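Mandelate racemase/muconate lactonizing enzyme-like protein (Rubrobacter xylanophilus DSM 9941, PDB 2QQ6) binds magnesium and, as a member of the mandelate racemase/muconate lactonizing branch of the enolase superfamily, probably acts as a lyase. Local coordinates at residues D166-H180 with E210-D222. Numbering follows the deposited sequence.
Sequences DAIKLDVDDITGPLH and EVEVAIDMHGRFD. With MG (magnesium ion), chain D.
Ala167-Asp171 and Glu212-Asp216 run side by side as parallel strands, their short axes 4.5 Å apart and inclined by 26°. Backbone hydrogen bonds pass from one to the other from Glu212 N to Asp166 O as far as Asp216 N to Leu170 O (2.7 Å).

Ala167, Lys169, Ala214 and Asp216 share one sheet face. There Asp216 OD2 binds the magnesium ion at 2.2 Å, while OD1 accepts from His218 N (2.6 Å) in an Asx turn that fixes the carboxylate's rotation. With CG anti to the backbone N (chi1 -178°) and an extended chain, Lys169 lays CE beside Asp216 OD2 (3.6 Å) and carries its ammonium on to Glu242 and Tyr125. Branched Ile168, Val213 and Ile215 suit the apolar reverse face, and just past the strand end CG2 of Val172 meets CG2 of Ile215.

Beyond the strands, Asp173 divides its carboxylate: OD1 takes His218 ND1 (2.9 Å) on its syn side, and OD2 takes Arg220 NE (3.2 Å) from above its plane in a salt bridge. Arg220 NH2 also donates to Ala136 O. With only a methyl group in place of this carboxylate, as in an alanine, Arg220 would probably lose its charged mate and the His218 ring would be freer to turn.

Glu242, ending strand 241-242, and Glu268, just past strand 264-266, complete the protein's metal ligands. Strands 121-127 and 241-242 flank the pair in the barrel sheet, and the intervening helix 190-207, packed on Val213 and Ile215, makes this a beta-alpha-beta crossover.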
loop_
_atom_site.group_PDB
_atom_site.type_symbol
_atom_site.label_atom_id
_atom_site.label_comp_id
_atom_site.label_asym_id
_atom_site.label_seq_id
_atom_site.Cartn_x
_atom_site.Cartn_y
_atom_site.Cartn_z
ATOM N N ASP B 166 9.929 -19.162 -26.582
ATOM C CA ASP B 166 10.868 -20.170 -26.119
ATOM C C ASP B 166 11.059 -20.012 -24.606
ATOM O O ASP B 166 12.077 -20.406 -24.037
ATOM C CB ASP B 166 12.187 -20.010 -26.859
ATOM C CG ASP B 166 12.861 -18.698 -26.543
ATOM O OD1 ASP B 166 12.143 -17.668 -26.409
ATOM O OD2 ASP B 166 14.110 -18.686 -26.432
ATOM N N ALA B 167 10.046 -19.423 -23.979
ATOM C CA ALA B 167 10.003 -19.189 -22.545
ATOM C C ALA B 167 8.538 -19.320 -22.100
ATOM O O ALA B 167 7.677 -18.525 -22.480
ATOM C CB ALA B 167 10.537 -17.810 -22.227
ATOM N N ILE B 168 8.270 -20.331 -21.284
ATOM C CA ILE B 168 6.926 -20.611 -20.806
ATOM C C ILE B 168 6.765 -20.458 -19.298
ATOM O O ILE B 168 7.688 -20.767 -18.554
ATOM C CB ILE B 168 6.551 -22.057 -21.215
ATOM C CG1 ILE B 168 5.879 -22.044 -22.585
ATOM C CG2 ILE B 168 5.653 -22.700 -20.179
ATOM C CD1 ILE B 168 6.682 -21.337 -23.652
ATOM N N LYS B 169 5.599 -19.991 -18.850
ATOM C CA LYS B 169 5.325 -19.860 -17.413
ATOM C C LYS B 169 4.102 -20.695 -17.027
ATOM O O LYS B 169 3.089 -20.678 -17.721
ATOM C CB LYS B 169 5.084 -18.404 -17.018
ATOM C CG LYS B 169 4.832 -18.194 -15.513
ATOM C CD LYS B 169 4.497 -16.727 -15.232
ATOM C CE LYS B 169 4.617 -16.360 -13.750
ATOM N NZ LYS B 169 4.612 -14.878 -13.527
ATOM N N LEU B 170 4.197 -21.397 -15.898
ATOM C CA LEU B 170 3.122 -22.272 -15.427
ATOM C C LEU B 170 2.799 -22.241 -13.934
ATOM O O LEU B 170 3.684 -22.026 -13.100
ATOM C CB LEU B 170 3.455 -23.707 -15.812
ATOM C CG LEU B 170 2.585 -24.226 -16.943
ATOM C CD1 LEU B 170 3.305 -25.343 -17.666
ATOM C CD2 LEU B 170 1.234 -24.672 -16.369
ATOM N N ASP B 171 1.527 -22.480 -13.611
ATOM C CA ASP B 171 1.063 -22.500 -12.223
ATOM C C ASP B 171 1.016 -23.909 -11.682
ATOM O O ASP B 171 0.925 -24.860 -12.448
ATOM C CB ASP B 171 -0.342 -21.921 -12.092
ATOM C CG ASP B 171 -0.412 -20.466 -12.468
ATOM O OD1 ASP B 171 0.618 -19.766 -12.341
ATOM O OD2 ASP B 171 -1.507 -20.017 -12.870
ATOM N N VAL B 172 1.053 -24.038 -10.361
ATOM C CA VAL B 172 1.007 -25.350 -9.725
ATOM C C VAL B 172 0.320 -25.331 -8.361
ATOM O O VAL B 172 0.505 -26.245 -7.553
ATOM C CB VAL B 172 2.421 -25.963 -9.563
ATOM C CG1 VAL B 172 3.060 -26.143 -10.918
ATOM C CG2 VAL B 172 3.283 -25.083 -8.689
ATOM N N ASP B 173 -0.475 -24.292 -8.120
ATOM C CA ASP B 173 -1.210 -24.158 -6.868
ATOM C C ASP B 173 -2.731 -24.308 -7.056
ATOM O O ASP B 173 -3.330 -23.736 -7.971
ATOM C CB ASP B 173 -0.888 -22.808 -6.185
ATOM C CG ASP B 173 -1.359 -21.595 -6.990
ATOM O OD1 ASP B 173 -0.891 -21.421 -8.129
ATOM O OD2 ASP B 173 -2.184 -20.803 -6.481
ATOM N N ASP B 174 -3.346 -25.091 -6.174
ATOM C CA ASP B 174 -4.783 -25.329 -6.214
ATOM C C ASP B 174 -5.290 -25.400 -4.769
ATOM O O ASP B 174 -5.772 -26.437 -4.313
ATOM C CB ASP B 174 -5.055 -26.639 -6.968
ATOM C CG ASP B 174 -6.495 -26.771 -7.425
ATOM O OD1 ASP B 174 -7.211 -25.748 -7.455
ATOM O OD2 ASP B 174 -6.906 -27.902 -7.766
ATOM N N ILE B 175 -5.162 -24.279 -4.058
ATOM C CA ILE B 175 -5.573 -24.160 -2.656
ATOM C C ILE B 175 -7.069 -24.426 -2.444
ATOM O O ILE B 175 -7.512 -24.777 -1.341
ATOM C CB ILE B 175 -5.202 -22.747 -2.103
ATOM C CG1 ILE B 175 -3.713 -22.692 -1.776
ATOM C CG2 ILE B 175 -5.956 -22.441 -0.823
ATOM C CD1 ILE B 175 -2.811 -23.033 -2.920
ATOM N N THR B 176 -7.836 -24.263 -3.516
ATOM C CA THR B 176 -9.273 -24.472 -3.481
ATOM C C THR B 176 -9.600 -25.817 -4.111
ATOM O O THR B 176 -10.765 -26.153 -4.311
ATOM C CB THR B 176 -9.989 -23.392 -4.273
ATOM O OG1 THR B 176 -9.577 -23.470 -5.641
ATOM C CG2 THR B 176 -9.637 -22.026 -3.741
ATOM N N GLY B 177 -8.559 -26.575 -4.433
ATOM C CA GLY B 177 -8.756 -27.877 -5.038
ATOM C C GLY B 177 -9.065 -28.940 -4.003
ATOM O O GLY B 177 -8.825 -28.735 -2.814
ATOM N N PRO B 178 -9.599 -30.096 -4.430
ATOM C CA PRO B 178 -9.942 -31.201 -3.530
ATOM C C PRO B 178 -8.741 -31.809 -2.815
ATOM O O PRO B 178 -8.899 -32.426 -1.768
ATOM C CB PRO B 178 -10.621 -32.200 -4.460
ATOM C CG PRO B 178 -9.897 -31.982 -5.754
ATOM C CD PRO B 178 -9.847 -30.473 -5.834
ATOM N N LEU B 179 -7.546 -31.630 -3.368
ATOM C CA LEU B 179 -6.349 -32.197 -2.755
ATOM C C LEU B 179 -5.673 -31.323 -1.695
ATOM O O LEU B 179 -4.638 -31.700 -1.158
ATOM C CB LEU B 179 -5.329 -32.564 -3.834
ATOM C CG LEU B 179 -5.748 -33.639 -4.841
ATOM C CD1 LEU B 179 -4.650 -33.841 -5.876
ATOM C CD2 LEU B 179 -6.036 -34.938 -4.117
ATOM N N HIS B 180 -6.254 -30.167 -1.388
ATOM C CA HIS B 180 -5.683 -29.263 -0.393
ATOM C C HIS B 180 -6.525 -29.313 0.886
ATOM O O HIS B 180 -7.627 -28.779 0.934
ATOM C CB HIS B 180 -5.660 -27.844 -0.951
ATOM C CG HIS B 180 -4.700 -26.930 -0.254
ATOM N ND1 HIS B 180 -4.683 -26.766 1.116
ATOM C CD2 HIS B 180 -3.738 -26.112 -0.742
ATOM C CE1 HIS B 180 -3.750 -25.888 1.439
ATOM N NE2 HIS B 180 -3.164 -25.476 0.330
ATOM N N GLU B 210 15.366 -27.342 -24.246
ATOM C CA GLU B 210 15.908 -26.061 -24.659
ATOM C C GLU B 210 14.925 -24.917 -24.455
ATOM O O GLU B 210 15.317 -23.749 -24.374
ATOM C CB GLU B 210 16.373 -26.136 -26.106
ATOM C CG GLU B 210 17.733 -26.795 -26.269
ATOM C CD GLU B 210 17.981 -27.244 -27.684
ATOM O OE1 GLU B 210 17.941 -26.401 -28.606
ATOM O OE2 GLU B 210 18.210 -28.450 -27.875
ATOM N N VAL B 211 13.642 -25.248 -24.367
ATOM C CA VAL B 211 12.637 -24.224 -24.123
ATOM C C VAL B 211 12.744 -23.914 -22.638
ATOM O O VAL B 211 12.947 -24.823 -21.825
ATOM C CB VAL B 211 11.226 -24.736 -24.419
ATOM C CG1 VAL B 211 10.212 -23.655 -24.119
ATOM C CG2 VAL B 211 11.128 -25.170 -25.863
ATOM N N GLU B 212 12.624 -22.645 -22.270
ATOM C CA GLU B 212 12.728 -22.303 -20.863
ATOM C C GLU B 212 11.387 -22.226 -20.137
ATOM O O GLU B 212 10.470 -21.500 -20.531
ATOM C CB GLU B 212 13.506 -21.005 -20.704
ATOM C CG GLU B 212 14.936 -21.131 -21.170
ATOM C CD GLU B 212 15.806 -20.015 -20.655
ATOM O OE1 GLU B 212 15.635 -18.861 -21.094
ATOM O OE2 GLU B 212 16.662 -20.294 -19.790
ATOM N N VAL B 213 11.280 -22.987 -19.059
ATOM C CA VAL B 213 10.046 -23.000 -18.304
ATOM C C VAL B 213 10.181 -22.617 -16.833
ATOM O O VAL B 213 10.964 -23.192 -16.086
ATOM C CB VAL B 213 9.355 -24.380 -18.443
ATOM C CG1 VAL B 213 10.372 -25.481 -18.359
ATOM C CG2 VAL B 213 8.291 -24.543 -17.375
ATOM N N ALA B 214 9.394 -21.618 -16.445
ATOM C CA ALA B 214 9.360 -21.126 -15.075
ATOM C C ALA B 214 8.001 -21.486 -14.485
ATOM O O ALA B 214 7.024 -21.628 -15.218
ATOM C CB ALA B 214 9.583 -19.616 -15.044
ATOM N N ILE B 215 7.957 -21.626 -13.160
ATOM C CA ILE B 215 6.752 -22.028 -12.425
ATOM C C ILE B 215 6.362 -21.106 -11.259
ATOM O O ILE B 215 7.187 -20.784 -10.404
ATOM C CB ILE B 215 6.957 -23.458 -11.896
ATOM C CG1 ILE B 215 7.015 -24.420 -13.085
ATOM C CG2 ILE B 215 5.875 -23.822 -10.885
ATOM C CD1 ILE B 215 7.328 -25.851 -12.710
ATOM N N ASP B 216 5.090 -20.711 -11.219
ATOM C CA ASP B 216 4.581 -19.812 -10.184
ATOM C C ASP B 216 3.822 -20.591 -9.123
ATOM O O ASP B 216 3.052 -21.495 -9.441
ATOM C CB ASP B 216 3.634 -18.779 -10.807
ATOM C CG ASP B 216 3.408 -17.559 -9.922
ATOM O OD1 ASP B 216 3.527 -17.651 -8.679
ATOM O OD2 ASP B 216 3.077 -16.495 -10.482
HETATM N N MSE B 217 4.048 -20.234 -7.861
HETATM C CA MSE B 217 3.361 -20.863 -6.737
HETATM C C MSE B 217 2.395 -19.888 -6.072
HETATM O O MSE B 217 1.766 -20.207 -5.073
HETATM C CB MSE B 217 4.366 -21.361 -5.707
HETATM C CG MSE B 217 5.265 -22.472 -6.199
HETATM SE SE MSE B 217 6.221 -23.433 -4.718
HETATM C CE MSE B 217 7.982 -22.696 -4.953
ATOM N N HIS B 218 2.302 -18.690 -6.635
ATOM C CA HIS B 218 1.425 -17.646 -6.124
ATOM C C HIS B 218 1.509 -17.450 -4.620
ATOM O O HIS B 218 0.525 -17.104 -3.976
ATOM C CB HIS B 218 -0.014 -17.923 -6.563
ATOM C CG HIS B 218 -0.235 -17.676 -8.023
ATOM N ND1 HIS B 218 -0.755 -18.629 -8.872
ATOM C CD2 HIS B 218 0.077 -16.613 -8.802
ATOM C CE1 HIS B 218 -0.746 -18.165 -10.108
ATOM N NE2 HIS B 218 -0.244 -16.943 -10.094
ATOM N N GLY B 219 2.711 -17.681 -4.086
ATOM C CA GLY B 219 3.011 -17.556 -2.663
ATOM C C GLY B 219 1.908 -17.946 -1.706
ATOM O O GLY B 219 1.280 -17.086 -1.093
ATOM N N ARG B 220 1.693 -19.247 -1.547
ATOM C CA ARG B 220 0.628 -19.732 -0.675
ATOM C C ARG B 220 1.087 -20.741 0.367
ATOM O O ARG B 220 0.246 -21.255 1.106
ATOM C CB ARG B 220 -0.470 -20.438 -1.489
ATOM C CG ARG B 220 -0.765 -19.894 -2.867
ATOM C CD ARG B 220 -1.835 -18.836 -2.851
ATOM N NE ARG B 220 -2.314 -18.581 -4.203
ATOM C CZ ARG B 220 -3.212 -17.658 -4.514
ATOM N NH1 ARG B 220 -3.737 -16.890 -3.566
ATOM N NH2 ARG B 220 -3.584 -17.506 -5.772
ATOM N N PHE B 221 2.385 -21.031 0.459
ATOM C CA PHE B 221 2.809 -22.074 1.395
ATOM C C PHE B 221 3.789 -21.783 2.513
ATOM O O PHE B 221 4.552 -20.817 2.473
ATOM C CB PHE B 221 3.310 -23.263 0.586
ATOM C CG PHE B 221 2.497 -23.507 -0.638
ATOM C CD1 PHE B 221 2.714 -22.758 -1.790
ATOM C CD2 PHE B 221 1.456 -24.431 -0.625
ATOM C CE1 PHE B 221 1.907 -22.927 -2.903
ATOM C CE2 PHE B 221 0.641 -24.610 -1.734
ATOM C CZ PHE B 221 0.863 -23.860 -2.874
ATOM N N ASP B 222 3.741 -22.663 3.510
ATOM C CA ASP B 222 4.593 -22.594 4.685
ATOM C C ASP B 222 5.999 -23.072 4.363
ATOM O O ASP B 222 6.254 -23.670 3.318
ATOM C CB ASP B 222 4.027 -23.455 5.818
ATOM C CG ASP B 222 3.836 -24.898 5.409
ATOM O OD1 ASP B 222 4.576 -25.364 4.510
ATOM O OD2 ASP B 222 2.962 -25.575 5.992
HETATM MG MG MG D . 2.961 -14.259 -10.658
#